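Local coordinates for BluB-like flavoprotein (Clostridium difficile 630, PDB 3EO8) that binds flavin mononucleotide and, as a member of the nitroreductase family, probably acts as an oxidoreductase, at residues A[22-27]-A[49-53]; A[61-65]-A[94-98]; A[158-164]-A[192-198]. One frame throughout, in Å; residues are numbered along the deposited sequence.

Interaction 1: residues A[22-27]-A[49-53]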
ATOM      1  N   VAL A  22     -14.338  -0.928  21.782  1.00 28.69           N
ATOM      2  CA  VAL A  22     -14.387  -0.053  20.614  1.00 27.84           C
ATOM      3  C   VAL A  22     -15.803  -0.096  20.062  1.00 28.02           C
ATOM      4  O   VAL A  22     -16.325  -1.183  19.770  1.00 26.91           O
ATOM      5  CB  VAL A  22     -13.409  -0.544  19.533  1.00 27.69           C
ATOM      6  CG1 VAL A  22     -13.285   0.507  18.446  1.00 28.37           C
ATOM      7  CG2 VAL A  22     -12.056  -0.859  20.176  1.00 26.66           C
ATOM      8  N   SER A  23     -16.462   1.063  19.960  1.00 28.04           N
ATOM      9  CA  SER A  23     -17.839   1.070  19.467  1.00 27.68           C
ATOM     10  C   SER A  23     -17.927   0.752  17.981  1.00 27.51           C
ATOM     11  O   SER A  23     -17.037   1.119  17.180  1.00 25.99           O
ATOM     12  CB  SER A  23     -18.516   2.406  19.754  1.00 28.46           C
ATOM     13  OG  SER A  23     -18.141   3.361  18.785  1.00 28.85           O
ATOM     14  N   ASP A  24     -18.993   0.055  17.601  1.00 26.94           N
ATOM     15  CA  ASP A  24     -19.250  -0.226  16.184  1.00 27.06           C
ATOM     16  C   ASP A  24     -19.338   1.055  15.334  1.00 26.25           C
ATOM     17  O   ASP A  24     -18.800   1.118  14.227  1.00 25.49           O
ATOM     18  CB  ASP A  24     -20.535  -1.034  16.006  1.00 27.38           C
ATOM     19  CG  ASP A  24     -20.388  -2.501  16.413  1.00 30.35           C
ATOM     20  OD1 ASP A  24     -19.274  -2.989  16.698  1.00 31.50           O
ATOM     21  OD2 ASP A  24     -21.439  -3.172  16.455  1.00 35.54           O
ATOM     22  N   GLU A  25     -20.009   2.067  15.871  1.00 25.92           N
ATOM     23  CA  GLU A  25     -20.138   3.371  15.228  1.00 26.30           C
ATOM     24  C   GLU A  25     -18.767   3.975  14.910  1.00 26.03           C
ATOM     25  O   GLU A  25     -18.586   4.565  13.850  1.00 26.16           O
ATOM     26  CB  GLU A  25     -20.966   4.346  16.093  1.00 26.64           C
ATOM     27  N   ASP A  26     -17.798   3.831  15.815  1.00 25.35           N
ATOM     28  CA  ASP A  26     -16.479   4.393  15.582  1.00 24.38           C
ATOM     29  C   ASP A  26     -15.733   3.564  14.533  1.00 23.94           C
ATOM     30  O   ASP A  26     -15.039   4.094  13.677  1.00 23.67           O
ATOM     31  CB  ASP A  26     -15.656   4.437  16.878  1.00 24.65           C
ATOM     32  CG  ASP A  26     -16.071   5.565  17.821  1.00 26.93           C
ATOM     33  OD1 ASP A  26     -16.754   6.490  17.393  1.00 28.78           O
ATOM     34  OD2 ASP A  26     -15.661   5.530  18.990  1.00 26.72           O
ATOM     35  N   ILE A  27     -15.918   2.259  14.579  1.00 24.22           N
ATOM     36  CA  ILE A  27     -15.259   1.374  13.613  1.00 23.81           C
ATOM     37  C   ILE A  27     -15.806   1.666  12.215  1.00 25.03           C
ATOM     38  O   ILE A  27     -15.078   1.659  11.214  1.00 25.58           O
ATOM     39  CB  ILE A  27     -15.467  -0.110  13.942  1.00 23.94           C
ATOM     40  CG1 ILE A  27     -14.792  -0.472  15.277  1.00 22.60           C
ATOM     41  CG2 ILE A  27     -14.859  -0.975  12.827  1.00 22.40           C
ATOM     42  CD1 ILE A  27     -15.253  -1.801  15.863  1.00 22.32           C
ATOM     43  N   VAL A  49     -13.737  -7.113   7.521  1.00 24.83           N
ATOM     44  CA  VAL A  49     -14.531  -8.010   8.346  1.00 24.51           C
ATOM     45  C   VAL A  49     -14.213  -7.754   9.797  1.00 24.24           C
ATOM     46  O   VAL A  49     -13.102  -7.981  10.240  1.00 23.21           O
ATOM     47  CB  VAL A  49     -14.260  -9.490   7.992  1.00 25.46           C
ATOM     48  CG1 VAL A  49     -15.113 -10.431   8.854  1.00 25.73           C
ATOM     49  CG2 VAL A  49     -14.532  -9.720   6.519  1.00 25.69           C
ATOM     50  N   VAL A  50     -15.189  -7.237  10.539  1.00 24.31           N
ATOM     51  CA  VAL A  50     -14.950  -6.808  11.903  1.00 23.95           C
ATOM     52  C   VAL A  50     -15.382  -7.863  12.923  1.00 23.10           C
ATOM     53  O   VAL A  50     -16.558  -8.252  12.973  1.00 24.00           O
ATOM     54  CB  VAL A  50     -15.738  -5.527  12.173  1.00 23.79           C
ATOM     55  CG1 VAL A  50     -15.488  -5.066  13.605  1.00 26.16           C
ATOM     56  CG2 VAL A  50     -15.313  -4.441  11.193  1.00 22.72           C
ATOM     57  N   ILE A  51     -14.440  -8.333  13.737  1.00 23.03           N
ATOM     58  CA  ILE A  51     -14.710  -9.403  14.673  1.00 23.10           C
ATOM     59  C   ILE A  51     -14.467  -8.971  16.093  1.00 24.56           C
ATOM     60  O   ILE A  51     -13.401  -8.468  16.414  1.00 23.64           O
ATOM     61  CB  ILE A  51     -13.808 -10.628  14.381  1.00 23.10           C
ATOM     62  CG1 ILE A  51     -14.080 -11.161  12.997  1.00 22.61           C
ATOM     63  CG2 ILE A  51     -14.053 -11.754  15.397  1.00 22.96           C
ATOM     64  CD1 ILE A  51     -12.963 -12.047  12.464  1.00 22.51           C
ATOM     65  N   LYS A  52     -15.478  -9.186  16.943  1.00 25.26           N
ATOM     66  CA  LYS A  52     -15.351  -9.052  18.384  1.00 25.68           C
ATOM     67  C   LYS A  52     -15.585 -10.385  19.104  1.00 26.48           C
ATOM     68  O   LYS A  52     -15.356 -10.482  20.320  1.00 27.47           O
ATOM     69  CB  LYS A  52     -16.330  -7.986  18.905  1.00 25.80           C
ATOM     70  CG  LYS A  52     -15.944  -6.547  18.563  1.00 24.48           C
ATOM     71  CD  LYS A  52     -17.046  -5.570  18.983  1.00 25.55           C
ATOM     72  CE  LYS A  52     -16.772  -4.145  18.561  1.00 24.42           C
ATOM     73  NZ  LYS A  52     -17.846  -3.270  19.114  1.00 24.93           N
ATOM     74  N   ARG A  53     -16.000 -11.406  18.361  1.00 25.84           N
ATOM     75  CA  ARG A  53     -16.348 -12.689  18.977  0.50 26.53           C
ATOM     76  C   ARG A  53     -15.073 -13.403  19.420  1.00 25.81           C
ATOM     77  O   ARG A  53     -14.246 -13.780  18.609  1.00 26.47           O
ATOM     78  CB  ARG A  53     -17.159 -13.554  18.000  0.50 26.56           C
ATOM     79  CG  ARG A  53     -17.913 -14.687  18.670  0.50 27.46           C
ATOM     80  CD  ARG A  53     -18.334 -15.767  17.677  0.50 26.94           C
ATOM     81  NE  ARG A  53     -19.328 -15.301  16.716  0.50 26.62           N
ATOM     82  CZ  ARG A  53     -19.522 -15.814  15.503  0.50 24.93           C
ATOM     83  NH1 ARG A  53     -18.761 -16.800  15.039  0.50 25.20           N
ATOM     84  NH2 ARG A  53     -20.467 -15.314  14.730  0.50 26.36           N
TER
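The first turn of helix 24-35 lies beside the end of strand 47-51, with CA-CA separations of 8.4 Å for I27-V50 and 9.3 Å for V22-K52, so side chains from 49-53 reach across. S23 is the helix N-cap: its OG accepts from D26 N at 3.0 Å. The residues flanking it grip K52, whose side chain is fully extended from CB to NZ and reaches the start of the helix. K52 NZ donates to the backbone V22 O at 2.7 Å and forms a salt bridge with D24 OD1 at 2.8 Å. Next to these bonds, I27 CD1 packs on the aliphatic K52 CE (3.9 Å) and I27 CG2 on V50 CG2 (3.9 Å). The contact ties the helix to an outer strand of the chain's sheet. V50 also packs on I31 of the same helix, I51 turns to helix 54-75 and pairs with L103 of strand 102-108, while V49 and V50 pair in parallel with a strand of the second subunit, continuing the sheet across the dimer interface.

Interaction 2: residues A[61-65]-A[94-98]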
ATOM      1  N   ALA A  61      -6.396 -17.985  15.813  1.00 23.76           N
ATOM      2  CA  ALA A  61      -5.067 -18.152  16.430  1.00 23.96           C
ATOM      3  C   ALA A  61      -4.620 -19.597  16.336  1.00 24.60           C
ATOM      4  O   ALA A  61      -3.485 -19.898  15.926  1.00 25.34           O
ATOM      5  CB  ALA A  61      -5.112 -17.644  17.880  1.00 23.50           C
ATOM      6  N   ASP A  62      -5.529 -20.513  16.624  1.00 24.35           N
ATOM      7  CA  ASP A  62      -5.190 -21.931  16.587  1.00 24.20           C
ATOM      8  C   ASP A  62      -4.780 -22.398  15.193  1.00 23.73           C
ATOM      9  O   ASP A  62      -3.892 -23.248  15.091  1.00 23.69           O
ATOM     10  CB  ASP A  62      -6.344 -22.776  17.114  1.00 24.78           C
ATOM     11  CG  ASP A  62      -6.569 -22.614  18.616  1.00 27.30           C
ATOM     12  OD1 ASP A  62      -5.659 -22.172  19.350  1.00 31.60           O
ATOM     13  OD2 ASP A  62      -7.655 -23.005  19.064  1.00 31.74           O
ATOM     14  N   VAL A  63      -5.406 -21.896  14.113  1.00 23.80           N
ATOM     15  CA  VAL A  63      -4.980 -22.335  12.763  1.00 23.94           C
ATOM     16  C   VAL A  63      -3.642 -21.696  12.369  1.00 23.99           C
ATOM     17  O   VAL A  63      -2.845 -22.299  11.636  1.00 24.62           O
ATOM     18  CB  VAL A  63      -6.040 -22.109  11.612  1.00 24.33           C
ATOM     19  CG1 VAL A  63      -7.309 -22.927  11.860  1.00 23.93           C
ATOM     20  CG2 VAL A  63      -6.300 -20.629  11.358  1.00 21.73           C
ATOM     21  N   ILE A  64      -3.378 -20.497  12.889  1.00 23.39           N
ATOM     22  CA  ILE A  64      -2.076 -19.863  12.690  1.00 23.18           C
ATOM     23  C   ILE A  64      -0.995 -20.717  13.379  1.00 24.48           C
ATOM     24  O   ILE A  64       0.027 -21.122  12.765  1.00 24.63           O
ATOM     25  CB  ILE A  64      -2.060 -18.428  13.220  1.00 22.99           C
ATOM     26  CG1 ILE A  64      -2.983 -17.530  12.376  1.00 22.36           C
ATOM     27  CG2 ILE A  64      -0.583 -17.880  13.242  1.00 22.79           C
ATOM     28  CD1 ILE A  64      -3.306 -16.095  13.009  1.00 20.93           C
ATOM     29  N   THR A  65      -1.258 -21.067  14.621  1.00 25.36           N
ATOM     30  CA  THR A  65      -0.347 -21.950  15.384  1.00 25.51           C
ATOM     31  C   THR A  65      -0.110 -23.303  14.706  1.00 26.13           C
ATOM     32  O   THR A  65       1.047 -23.771  14.566  1.00 26.16           O
ATOM     33  CB  THR A  65      -0.887 -22.132  16.803  1.00 25.33           C
ATOM     34  OG1 THR A  65      -0.890 -20.860  17.456  1.00 26.01           O
ATOM     35  CG2 THR A  65      -0.022 -23.144  17.582  1.00 26.03           C
ATOM     36  N   THR A  94       2.701 -11.773  16.055  1.00 24.82           N
ATOM     37  CA  THR A  94       1.460 -12.232  15.422  1.00 26.03           C
ATOM     38  C   THR A  94       0.357 -12.477  16.480  1.00 25.68           C
ATOM     39  O   THR A  94      -0.691 -11.827  16.464  1.00 26.06           O
ATOM     40  CB  THR A  94       1.643 -13.507  14.550  1.00 26.52           C
ATOM     41  OG1 THR A  94       2.832 -13.411  13.740  1.00 26.40           O
ATOM     42  CG2 THR A  94       0.416 -13.698  13.643  1.00 25.02           C
ATOM     43  N   LEU A  95       0.593 -13.385  17.422  1.00 25.22           N
ATOM     44  CA  LEU A  95      -0.499 -13.838  18.258  1.00 25.64           C
ATOM     45  C   LEU A  95      -0.867 -12.825  19.357  1.00 25.86           C
ATOM     46  O   LEU A  95      -1.810 -13.062  20.100  1.00 26.43           O
ATOM     47  CB  LEU A  95      -0.213 -15.207  18.856  1.00 25.82           C
ATOM     48  CG  LEU A  95      -0.107 -16.389  17.885  1.00 28.54           C
ATOM     49  CD1 LEU A  95       0.353 -17.665  18.668  1.00 30.79           C
ATOM     50  CD2 LEU A  95      -1.431 -16.595  17.187  1.00 28.27           C
ATOM     51  N   PHE A  96      -0.130 -11.713  19.447  1.00 25.37           N
ATOM     52  CA  PHE A  96      -0.466 -10.630  20.379  1.00 25.55           C
ATOM     53  C   PHE A  96      -1.803  -9.972  20.083  1.00 25.29           C
ATOM     54  O   PHE A  96      -2.353  -9.297  20.947  1.00 25.51           O
ATOM     55  CB  PHE A  96       0.606  -9.526  20.370  1.00 25.69           C
ATOM     56  CG  PHE A  96       0.549  -8.684  19.158  1.00 25.36           C
ATOM     57  CD1 PHE A  96      -0.314  -7.603  19.100  1.00 24.33           C
ATOM     58  CD2 PHE A  96       1.277  -9.022  18.037  1.00 26.93           C
ATOM     59  CE1 PHE A  96      -0.422  -6.842  17.981  1.00 25.64           C
ATOM     60  CE2 PHE A  96       1.179  -8.264  16.896  1.00 26.49           C
ATOM     61  CZ  PHE A  96       0.317  -7.184  16.855  1.00 24.51           C
ATOM     62  N   TYR A  97      -2.339 -10.145  18.878  1.00 25.19           N
ATOM     63  CA  TYR A  97      -3.634  -9.542  18.542  1.00 25.32           C
ATOM     64  C   TYR A  97      -4.747  -9.957  19.502  1.00 25.55           C
ATOM     65  O   TYR A  97      -5.739  -9.240  19.646  1.00 26.61           O
ATOM     66  CB  TYR A  97      -4.058  -9.840  17.093  1.00 24.94           C
ATOM     67  CG  TYR A  97      -4.625 -11.232  16.840  1.00 23.38           C
ATOM     68  CD1 TYR A  97      -5.938 -11.548  17.138  1.00 24.08           C
ATOM     69  CD2 TYR A  97      -3.849 -12.207  16.273  1.00 23.64           C
ATOM     70  CE1 TYR A  97      -6.465 -12.825  16.909  1.00 22.66           C
ATOM     71  CE2 TYR A  97      -4.342 -13.477  16.028  1.00 25.89           C
ATOM     72  CZ  TYR A  97      -5.651 -13.791  16.352  1.00 25.83           C
ATOM     73  OH  TYR A  97      -6.149 -15.078  16.138  1.00 25.90           O
ATOM     74  N   LEU A  98      -4.597 -11.105  20.161  1.00 25.63           N
ATOM     75  CA  LEU A  98      -5.617 -11.590  21.075  1.00 25.67           C
ATOM     76  C   LEU A  98      -5.765 -10.653  22.284  1.00 25.61           C
ATOM     77  O   LEU A  98      -6.746 -10.706  22.997  1.00 25.52           O
ATOM     78  CB  LEU A  98      -5.261 -12.980  21.568  1.00 25.65           C
ATOM     79  CG  LEU A  98      -5.372 -14.054  20.486  1.00 26.08           C
ATOM     80  CD1 LEU A  98      -4.580 -15.284  20.918  1.00 28.03           C
ATOM     81  CD2 LEU A  98      -6.847 -14.397  20.231  1.00 25.29           C
TER
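This is apolar helix-to-turn packing in the nitroreductase fold: one turn of the long helix 54-75 rests against the 3-10 turn that links helix 80-93 to strand 102-108. The nearest CA atoms, those of A61 and L95, are 6.5 Å apart; the small methyl of A61 allows this. A61 CB touches L95 CD2 and L98 CD1, both at 3.9 Å, and lies 4.2 Å from Y97 CZ, so it sits amid three side chains of the turn. One helical turn on, I64 reaches the same surface with both branches: its CG2 meets L95 CD2 at 4.2 Å and T94 CG2 at 4.3 Å, while its CD1 lies 4.1 Å from Y97 CE2. T65 closes the margin, OG1 standing 3.6 Å from L95 CD1. The turn faces two ways. F96 points away from the helix and belongs to the FMN pocket, and T94 hydrogen-bonds through OG1 to S165, an FMN-binding residue; the packing therefore places helix 54-75 behind a wall of the flavin site. Y97 lies between the helix and strand 189-197, where it packs on M193 and A195. Its hydroxyl bonds to the backbone oxygen of M57, one turn before A61; Y97 OH also comes within 2.9 Å of A61 N, but at an angle too poor for a hydrogen bond.

Interaction 3: residues A[158-164]-A[192-198]. With FMN (flavin mononucleotide), chain G.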
ATOM      1  N   TYR A 158      -8.266   5.568  19.690  1.00 24.74           N
ATOM      2  CA  TYR A 158      -7.856   4.181  19.679  1.00 25.42           C
ATOM      3  C   TYR A 158      -6.488   4.069  19.029  1.00 25.39           C
ATOM      4  O   TYR A 158      -5.814   5.061  18.813  1.00 25.36           O
ATOM      5  CB  TYR A 158      -8.878   3.357  18.906  1.00 26.08           C
ATOM      6  CG  TYR A 158     -10.309   3.505  19.355  1.00 25.71           C
ATOM      7  CD1 TYR A 158     -10.798   2.807  20.464  1.00 26.60           C
ATOM      8  CD2 TYR A 158     -11.195   4.301  18.640  1.00 27.48           C
ATOM      9  CE1 TYR A 158     -12.113   2.937  20.862  1.00 26.01           C
ATOM     10  CE2 TYR A 158     -12.499   4.441  19.026  1.00 26.31           C
ATOM     11  CZ  TYR A 158     -12.967   3.745  20.121  1.00 26.49           C
ATOM     12  OH  TYR A 158     -14.298   3.862  20.466  1.00 27.96           O
ATOM     13  N   GLY A 159      -6.061   2.839  18.749  1.00 24.51           N
ATOM     14  CA  GLY A 159      -4.822   2.600  18.044  1.00 24.47           C
ATOM     15  C   GLY A 159      -4.843   1.174  17.564  1.00 23.92           C
ATOM     16  O   GLY A 159      -5.738   0.413  17.920  1.00 24.25           O
ATOM     17  N   SER A 160      -3.859   0.794  16.752  1.00 24.54           N
ATOM     18  CA  SER A 160      -3.904  -0.494  16.121  1.00 24.13           C
ATOM     19  C   SER A 160      -2.508  -0.961  15.706  1.00 24.19           C
ATOM     20  O   SER A 160      -1.544  -0.194  15.704  1.00 24.80           O
ATOM     21  CB  SER A 160      -4.814  -0.411  14.862  1.00 25.03           C
ATOM     22  OG  SER A 160      -4.207   0.357  13.816  1.00 25.41           O
ATOM     23  N   CYS A 161      -2.426  -2.221  15.328  1.00 24.66           N
ATOM     24  CA  CYS A 161      -1.251  -2.735  14.667  1.00 23.98           C
ATOM     25  C   CYS A 161      -1.763  -3.411  13.444  1.00 24.80           C
ATOM     26  O   CYS A 161      -2.769  -4.107  13.488  1.00 23.96           O
ATOM     27  CB  CYS A 161      -0.487  -3.740  15.525  1.00 23.89           C
ATOM     28  SG  CYS A 161       1.148  -4.279  14.886  1.00 25.86           S
ATOM     29  N   TRP A 162      -1.032  -3.190  12.367  1.00 24.63           N
ATOM     30  CA  TRP A 162      -1.239  -3.802  11.063  1.00 25.33           C
ATOM     31  C   TRP A 162      -0.477  -5.121  11.029  1.00 26.06           C
ATOM     32  O   TRP A 162       0.653  -5.162  11.470  1.00 26.43           O
ATOM     33  CB  TRP A 162      -0.627  -2.816  10.088  1.00 25.07           C
ATOM     34  CG  TRP A 162      -0.925  -2.893   8.623  1.00 25.34           C
ATOM     35  CD1 TRP A 162      -1.101  -4.001   7.844  1.00 24.50           C
ATOM     36  CD2 TRP A 162      -0.907  -1.779   7.739  1.00 23.85           C
ATOM     37  NE1 TRP A 162      -1.275  -3.619   6.538  1.00 25.07           N
ATOM     38  CE2 TRP A 162      -1.150  -2.260   6.448  1.00 23.44           C
ATOM     39  CE3 TRP A 162      -0.756  -0.404   7.930  1.00 24.14           C
ATOM     40  CZ2 TRP A 162      -1.233  -1.414   5.339  1.00 25.09           C
ATOM     41  CZ3 TRP A 162      -0.854   0.440   6.830  1.00 23.94           C
ATOM     42  CH2 TRP A 162      -1.077  -0.079   5.545  1.00 25.13           C
ATOM     43  N   LEU A 163      -1.100  -6.197  10.556  1.00 25.37           N
ATOM     44  CA  LEU A 163      -0.433  -7.494  10.484  1.00 25.47           C
ATOM     45  C   LEU A 163      -0.521  -8.133   9.131  1.00 24.65           C
ATOM     46  O   LEU A 163      -1.594  -8.263   8.554  1.00 24.88           O
ATOM     47  CB  LEU A 163      -1.033  -8.462  11.490  1.00 26.41           C
ATOM     48  CG  LEU A 163      -0.906  -8.099  12.989  1.00 25.10           C
ATOM     49  CD1 LEU A 163      -2.016  -7.190  13.515  1.00 28.17           C
ATOM     50  CD2 LEU A 163      -0.816  -9.397  13.832  1.00 26.03           C
ATOM     51  N   THR A 164       0.612  -8.604   8.643  1.00 25.05           N
ATOM     52  CA  THR A 164       0.615  -9.521   7.501  1.00 24.31           C
ATOM     53  C   THR A 164       1.383 -10.791   7.831  1.00 23.77           C
ATOM     54  O   THR A 164       1.458 -11.706   6.997  1.00 25.31           O
ATOM     55  CB  THR A 164       1.160  -8.865   6.212  1.00 24.75           C
ATOM     56  OG1 THR A 164       2.467  -8.335   6.430  1.00 24.74           O
ATOM     57  CG2 THR A 164       0.192  -7.779   5.707  1.00 24.00           C
ATOM     58  N   ALA A 192      -4.536  -8.484   5.064  1.00 24.04           N
ATOM     59  CA  ALA A 192      -3.902  -8.032   6.287  1.00 24.51           C
ATOM     60  C   ALA A 192      -4.911  -8.213   7.427  1.00 24.64           C
ATOM     61  O   ALA A 192      -6.102  -8.416   7.153  1.00 24.23           O
ATOM     62  CB  ALA A 192      -3.469  -6.566   6.162  1.00 25.22           C
HETATM   63  N   MSE A 193      -4.435  -8.190   8.677  1.00 23.75           N
HETATM   64  CA  MSE A 193      -5.298  -7.981   9.830  1.00 23.51           C
HETATM   65  C   MSE A 193      -4.893  -6.723  10.555  1.00 24.00           C
HETATM   66  O   MSE A 193      -3.783  -6.188  10.382  1.00 22.63           O
HETATM   67  CB  MSE A 193      -5.286  -9.157  10.813  1.00 23.76           C
HETATM   68  CG  MSE A 193      -5.156 -10.515  10.150  1.00 25.05           C
HETATM   69 SE   MSE A 193      -5.465 -12.036  11.295  0.75 21.96          SE
HETATM   70  CE  MSE A 193      -3.934 -11.976  12.449  1.00 22.69           C
ATOM     71  N   LEU A 194      -5.842  -6.206  11.326  1.00 24.41           N
ATOM     72  CA  LEU A 194      -5.599  -5.105  12.244  1.00 24.72           C
ATOM     73  C   LEU A 194      -6.021  -5.528  13.647  1.00 25.07           C
ATOM     74  O   LEU A 194      -7.170  -6.014  13.850  1.00 25.28           O
ATOM     75  CB  LEU A 194      -6.407  -3.902  11.841  1.00 25.33           C
ATOM     76  CG  LEU A 194      -5.995  -3.194  10.571  1.00 26.59           C
ATOM     77  CD1 LEU A 194      -7.174  -2.369   9.990  1.00 25.74           C
ATOM     78  CD2 LEU A 194      -4.821  -2.326  10.913  1.00 26.01           C
ATOM     79  N   ALA A 195      -5.108  -5.366  14.606  1.00 25.26           N
ATOM     80  CA  ALA A 195      -5.454  -5.494  16.029  1.00 25.08           C
ATOM     81  C   ALA A 195      -5.838  -4.096  16.494  1.00 24.92           C
ATOM     82  O   ALA A 195      -5.038  -3.164  16.367  1.00 25.38           O
ATOM     83  CB  ALA A 195      -4.258  -6.029  16.872  1.00 24.92           C
ATOM     84  N   LEU A 196      -7.043  -3.958  17.045  1.00 24.86           N
ATOM     85  CA  LEU A 196      -7.644  -2.657  17.291  1.00 23.89           C
ATOM     86  C   LEU A 196      -8.202  -2.544  18.697  1.00 23.79           C
ATOM     87  O   LEU A 196      -8.961  -3.398  19.143  1.00 24.41           O
ATOM     88  CB  LEU A 196      -8.783  -2.420  16.279  1.00 24.27           C
ATOM     89  CG  LEU A 196      -9.584  -1.114  16.342  1.00 24.31           C
ATOM     90  CD1 LEU A 196      -8.691   0.144  16.059  1.00 24.78           C
ATOM     91  CD2 LEU A 196     -10.813  -1.205  15.362  1.00 24.21           C
ATOM     92  N   GLY A 197      -7.860  -1.452  19.369  1.00 23.60           N
ATOM     93  CA  GLY A 197      -8.294  -1.202  20.747  1.00 24.20           C
ATOM     94  C   GLY A 197      -7.865   0.149  21.277  1.00 24.59           C
ATOM     95  O   GLY A 197      -7.323   0.980  20.555  1.00 24.14           O
ATOM     96  N   VAL A 198      -8.128   0.384  22.555  1.00 24.70           N
ATOM     97  CA  VAL A 198      -7.601   1.555  23.210  1.00 25.35           C
ATOM     98  C   VAL A 198      -6.200   1.180  23.631  1.00 25.83           C
ATOM     99  O   VAL A 198      -6.015   0.194  24.352  1.00 25.66           O
ATOM    100  CB  VAL A 198      -8.407   1.946  24.447  1.00 25.12           C
ATOM    101  CG1 VAL A 198      -7.711   3.102  25.151  1.00 26.40           C
ATOM    102  CG2 VAL A 198      -9.875   2.288  24.057  1.00 24.74           C
TER
HETATM  103  N1  FMN G 500       3.780  -5.605  13.127  1.00 25.47           N
HETATM  104  C2  FMN G 500       3.636  -6.802  13.787  1.00 27.29           C
HETATM  105  O2  FMN G 500       3.863  -6.919  14.999  1.00 26.92           O
HETATM  106  N3  FMN G 500       3.215  -7.907  13.099  1.00 25.11           N
HETATM  107  C4  FMN G 500       2.981  -7.892  11.756  1.00 26.88           C
HETATM  108  O4  FMN G 500       2.579  -8.932  11.186  1.00 26.19           O
HETATM  109  C4A FMN G 500       3.122  -6.686  11.080  1.00 27.66           C
HETATM  110  N5  FMN G 500       2.855  -6.621   9.726  1.00 26.95           N
HETATM  111  C5A FMN G 500       2.954  -5.421   9.055  1.00 25.67           C
HETATM  112  C6  FMN G 500       2.644  -5.393   7.708  1.00 26.29           C
HETATM  113  C7  FMN G 500       2.725  -4.196   7.017  1.00 26.54           C
HETATM  114  C7M FMN G 500       2.013  -4.129   5.706  1.00 24.95           C
HETATM  115  C8  FMN G 500       3.093  -3.027   7.694  1.00 26.78           C
HETATM  116  C8M FMN G 500       2.801  -1.691   7.070  1.00 26.89           C
HETATM  117  C9  FMN G 500       3.393  -3.070   9.046  1.00 26.21           C
HETATM  118  C9A FMN G 500       3.321  -4.263   9.746  1.00 25.70           C
HETATM  119  N10 FMN G 500       3.648  -4.348  11.099  1.00 26.16           N
HETATM  120  C10 FMN G 500       3.494  -5.542  11.774  1.00 26.98           C
HETATM  121  C1' FMN G 500       4.143  -3.157  11.875  1.00 24.81           C
HETATM  122  C2' FMN G 500       5.624  -2.861  11.641  1.00 24.46           C
HETATM  123  O2' FMN G 500       6.432  -3.795  12.347  1.00 25.16           O
HETATM  124  C3' FMN G 500       5.921  -1.452  12.136  1.00 24.53           C
HETATM  125  O3' FMN G 500       5.156  -0.532  11.364  1.00 24.73           O
HETATM  126  C4' FMN G 500       7.391  -1.045  12.123  1.00 23.26           C
HETATM  127  O4' FMN G 500       8.163  -1.873  12.975  1.00 23.43           O
HETATM  128  C5' FMN G 500       7.502   0.414  12.583  1.00 25.31           C
HETATM  129  O5' FMN G 500       7.028   0.513  13.914  1.00 23.81           O
HETATM  130  P   FMN G 500       5.919   1.641  14.266  1.00 23.62           P
HETATM  131  O1P FMN G 500       5.591   1.566  15.727  1.00 24.57           O
HETATM  132  O2P FMN G 500       4.709   1.281  13.418  1.00 26.02           O
HETATM  133  O3P FMN G 500       6.380   3.036  13.870  1.00 24.47           O
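Strands 159-163 and 189-197 form an antiparallel pair in the central sheet of the nitroreductase fold, joined by six backbone hydrogen bonds through the pairs G159-G197, C161-A195 and L163-M193. The side chains of S160, W162, L194 and L196 occupy one face, those of C161, L163, M193 and A195 the other. On the first, W162 (chi1 t) holds its indole between A192 and the flavin: CD1 is 3.9 Å from A192 CB, and the FMN methyl C7M lies over one ring face. W162 NE1 hydrogen-bonds to Q140 of the second subunit, whose P38 also packs on the indole, consistent with a flavin site built at the dimer interface. L194 (chi1 m, chi2 t) brings CD2 within 4.3 Å of W162 CB, and L196 (t, p) brings CD1 to 4.1 Å from S160 CB. On the other face, L163 (m, p) sends CD1 diagonally to A195 CB (4.2 Å) and CD2 to the selenomethionine M193 CE (4.3 Å). C161 (t) directs SG to 3.4 Å from FMN N1. At the far end Y158 (m) lays its ring beside the end of segment 192-198, CD1 3.7 Å from V198 CG2, while its OH bonds to D26. Where the strand ends, the backbone itself serves the cofactor: T164 N donates to FMN N5 at 3.2 Å, with a weak second bond to FMN O4, also 3.2 Å.

In the fold
Interaction 3 is the buried core of the set, a backbone-bonded strand pair; interactions 1 and 2 are partly buried and are held chiefly by side chains. Near the subunit interface, interaction 1 combines a lysine salt bridge and hydrogen bond with a small apolar patch, whereas interaction 2 is chiefly apolar. Interactions 1 and 3 reach the same sheet, through strand 47-51 and through strands 159-163 and 189-197, and meet at D26 and Y158, whose OD2 and OH lie 2.6 Å apart. Interaction 2 packs on the C161, L163 and A195 face, with F96 CZ 3.6 Å from C161 SG. Both 2 and 3 supply residues to the FMN pocket, while interaction 1 lies away from it.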